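Hypothetical protein (Pseudomonas aeruginosa, PDB 1U69) is of unknown function but has a PhnB-like domain of the glyoxalase clan and has been proposed as a potential drug-resistance protein. Local coordinates at residues L11-A16 / D112-S117. Residues are numbered along the deposited sequence; the frame is centred on the assembly and turned at random.
Sequences LWYDSA and DKWGIS
Leu11 meets Ile116 methyl to methyl, CD1 to CD1 at 4.1 Å. Next along the strand, the backbone O of Trp12 accepts from a water that also donates to Trp114 O, so one water bridges the two backbones. Tyr13 touches both Trp114 and Ile116. With CG anti to its carbonyl carbon (chi1 -64°), its ring comes toward them. The CD1–CE1 edge faces the five-membered ring of Trp114 in an offset edge-to-face pair, with planes at 75°. Tyr13 CE1 also packs on Trp114 CB at 3.5 Å. Ile116 CD1 sits beside the phenol end, 3.6 Å from Tyr13 CZ; the hydroxyl itself hydrogen-bonds Tyr24 of helix 17-27. Ala16, the N-cap of that helix, sets CB 3.5 Å from Trp114 NE1.

Across from the strand, Asp112 braces the type I beta turn Asp112-Gly115, which leads into Ile116. Its OD1 accepts from Trp114 N (2.9 Å), an Asx turn, and from Ile116 N (3.0 Å) on the opposite carboxylate face. OD2 is hydrogen-bonded to Tyr24 OH and Trp118 NE1. The contact thus joins strand 7-13 of one four-stranded sheet to the 109-111/117-122 connection of the other, consistent with the paired beta-alpha-beta-beta-beta modules of the glyoxalase fold.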
loop_
_atom_site.group_PDB
_atom_site.type_symbol
_atom_site.label_atom_id
_atom_site.label_comp_id
_atom_site.label_asym_id
_atom_site.label_seq_id
_atom_site.Cartn_x
_atom_site.Cartn_y
_atom_site.Cartn_z
ATOM N N LEU A 11 -12.141 13.366 -6.794
ATOM C CA LEU A 11 -11.941 13.872 -8.143
ATOM C C LEU A 11 -13.237 14.498 -8.623
ATOM O O LEU A 11 -14.303 13.907 -8.468
ATOM C CB LEU A 11 -11.532 12.738 -9.070
ATOM C CG LEU A 11 -10.161 12.142 -8.725
ATOM C CD1 LEU A 11 -9.986 10.831 -9.454
ATOM C CD2 LEU A 11 -9.060 13.130 -9.062
ATOM N N TRP A 12 -13.121 15.690 -9.209
ATOM C CA TRP A 12 -14.259 16.507 -9.638
ATOM C C TRP A 12 -14.680 16.106 -11.045
ATOM O O TRP A 12 -13.841 15.976 -11.938
ATOM C CB TRP A 12 -13.848 17.984 -9.618
ATOM C CG TRP A 12 -14.951 18.996 -9.651
ATOM C CD1 TRP A 12 -15.721 19.339 -10.721
ATOM C CD2 TRP A 12 -15.366 19.827 -8.571
ATOM N NE1 TRP A 12 -16.601 20.330 -10.364
ATOM C CE2 TRP A 12 -16.406 20.652 -9.050
ATOM C CE3 TRP A 12 -14.967 19.966 -7.244
ATOM C CZ2 TRP A 12 -17.058 21.582 -8.246
ATOM C CZ3 TRP A 12 -15.618 20.894 -6.440
ATOM C CH2 TRP A 12 -16.655 21.683 -6.943
ATOM N N TYR A 13 -15.980 15.912 -11.234
ATOM C CA TYR A 13 -16.565 15.635 -12.548
ATOM C C TYR A 13 -17.734 16.577 -12.806
ATOM O O TYR A 13 -18.333 17.108 -11.874
ATOM C CB TYR A 13 -17.061 14.180 -12.640
ATOM C CG TYR A 13 -15.953 13.170 -12.528
ATOM C CD1 TYR A 13 -15.265 12.732 -13.654
ATOM C CD2 TYR A 13 -15.581 12.659 -11.281
ATOM C CE1 TYR A 13 -14.219 11.836 -13.546
ATOM C CE2 TYR A 13 -14.550 11.757 -11.166
ATOM C CZ TYR A 13 -13.870 11.350 -12.290
ATOM O OH TYR A 13 -12.822 10.472 -12.133
ATOM N N ASP A 14 -18.027 16.785 -14.087
ATOM C CA ASP A 14 -19.209 17.497 -14.550
ATOM C C ASP A 14 -20.277 16.452 -14.899
ATOM O O ASP A 14 -20.357 15.971 -16.037
ATOM C CB ASP A 14 -18.837 18.315 -15.789
ATOM C CG ASP A 14 -19.962 19.187 -16.285
ATOM O OD1 ASP A 14 -20.979 19.317 -15.590
ATOM O OD2 ASP A 14 -19.883 19.788 -17.373
ATOM N N SER A 15 -21.077 16.088 -13.912
ATOM C CA SER A 15 -22.140 15.103 -14.072
ATOM C C SER A 15 -21.716 13.759 -14.686
ATOM O O SER A 15 -22.505 13.154 -15.403
ATOM C CB SER A 15 -23.243 15.690 -14.959
ATOM O OG SER A 15 -22.898 15.489 -16.323
ATOM N N ALA A 16 -20.489 13.308 -14.456
ATOM C CA ALA A 16 -19.988 12.081 -15.082
ATOM C C ALA A 16 -19.311 11.107 -14.109
ATOM O O ALA A 16 -18.671 10.146 -14.556
ATOM C CB ALA A 16 -19.010 12.445 -16.179
ATOM N N ASP A 112 -7.453 11.063 -19.466
ATOM C CA ASP A 112 -8.712 10.374 -19.740
ATOM C C ASP A 112 -9.788 11.333 -20.266
ATOM O O ASP A 112 -9.575 12.539 -20.415
ATOM C CB ASP A 112 -9.191 9.516 -18.553
ATOM C CG ASP A 112 -9.655 10.311 -17.343
ATOM O OD1 ASP A 112 -10.058 11.488 -17.482
ATOM O OD2 ASP A 112 -9.706 9.758 -16.197
ATOM N N LYS A 113 -10.947 10.751 -20.557
ATOM C CA LYS A 113 -12.082 11.454 -21.131
ATOM C C LYS A 113 -12.518 12.657 -20.310
ATOM O O LYS A 113 -13.052 13.611 -20.870
ATOM C CB LYS A 113 -13.252 10.464 -21.237
ATOM C CG LYS A 113 -14.542 11.034 -21.776
ATOM C CD LYS A 113 -15.520 9.927 -22.129
ATOM C CE LYS A 113 -16.784 10.488 -22.748
ATOM N NZ LYS A 113 -17.855 9.474 -22.806
ATOM N N TRP A 114 -12.289 12.606 -18.993
ATOM C CA TRP A 114 -12.761 13.618 -18.043
ATOM C C TRP A 114 -11.635 14.578 -17.676
ATOM O O TRP A 114 -11.804 15.461 -16.839
ATOM C CB TRP A 114 -13.382 12.913 -16.817
ATOM C CG TRP A 114 -14.430 11.956 -17.292
ATOM C CD1 TRP A 114 -15.714 12.263 -17.640
ATOM C CD2 TRP A 114 -14.256 10.570 -17.608
ATOM N NE1 TRP A 114 -16.361 11.146 -18.116
ATOM C CE2 TRP A 114 -15.492 10.090 -18.101
ATOM C CE3 TRP A 114 -13.192 9.672 -17.496
ATOM C CZ2 TRP A 114 -15.679 8.770 -18.486
ATOM C CZ3 TRP A 114 -13.377 8.370 -17.881
ATOM C CH2 TRP A 114 -14.611 7.926 -18.378
ATOM N N GLY A 115 -10.502 14.425 -18.361
ATOM C CA GLY A 115 -9.380 15.330 -18.236
ATOM C C GLY A 115 -8.382 14.992 -17.155
ATOM O O GLY A 115 -7.461 15.785 -16.929
ATOM N N ILE A 116 -8.535 13.839 -16.506
ATOM C CA ILE A 116 -7.638 13.455 -15.408
ATOM C C ILE A 116 -6.373 12.854 -15.989
ATOM O O ILE A 116 -6.429 12.077 -16.941
ATOM C CB ILE A 116 -8.356 12.479 -14.470
ATOM C CG1 ILE A 116 -9.467 13.239 -13.736
ATOM C CG2 ILE A 116 -7.378 11.820 -13.508
ATOM C CD1 ILE A 116 -10.556 12.386 -13.249
ATOM N N SER A 117 -5.233 13.218 -15.424
ATOM C CA SER A 117 -3.943 12.737 -15.895
ATOM C C SER A 117 -3.580 11.379 -15.292
ATOM O O SER A 117 -3.688 11.168 -14.084
ATOM C CB SER A 117 -2.830 13.735 -15.553
ATOM O OG SER A 117 -2.864 14.890 -16.401
HETATM O O HOH W 1 -13.777 15.951 -14.901
#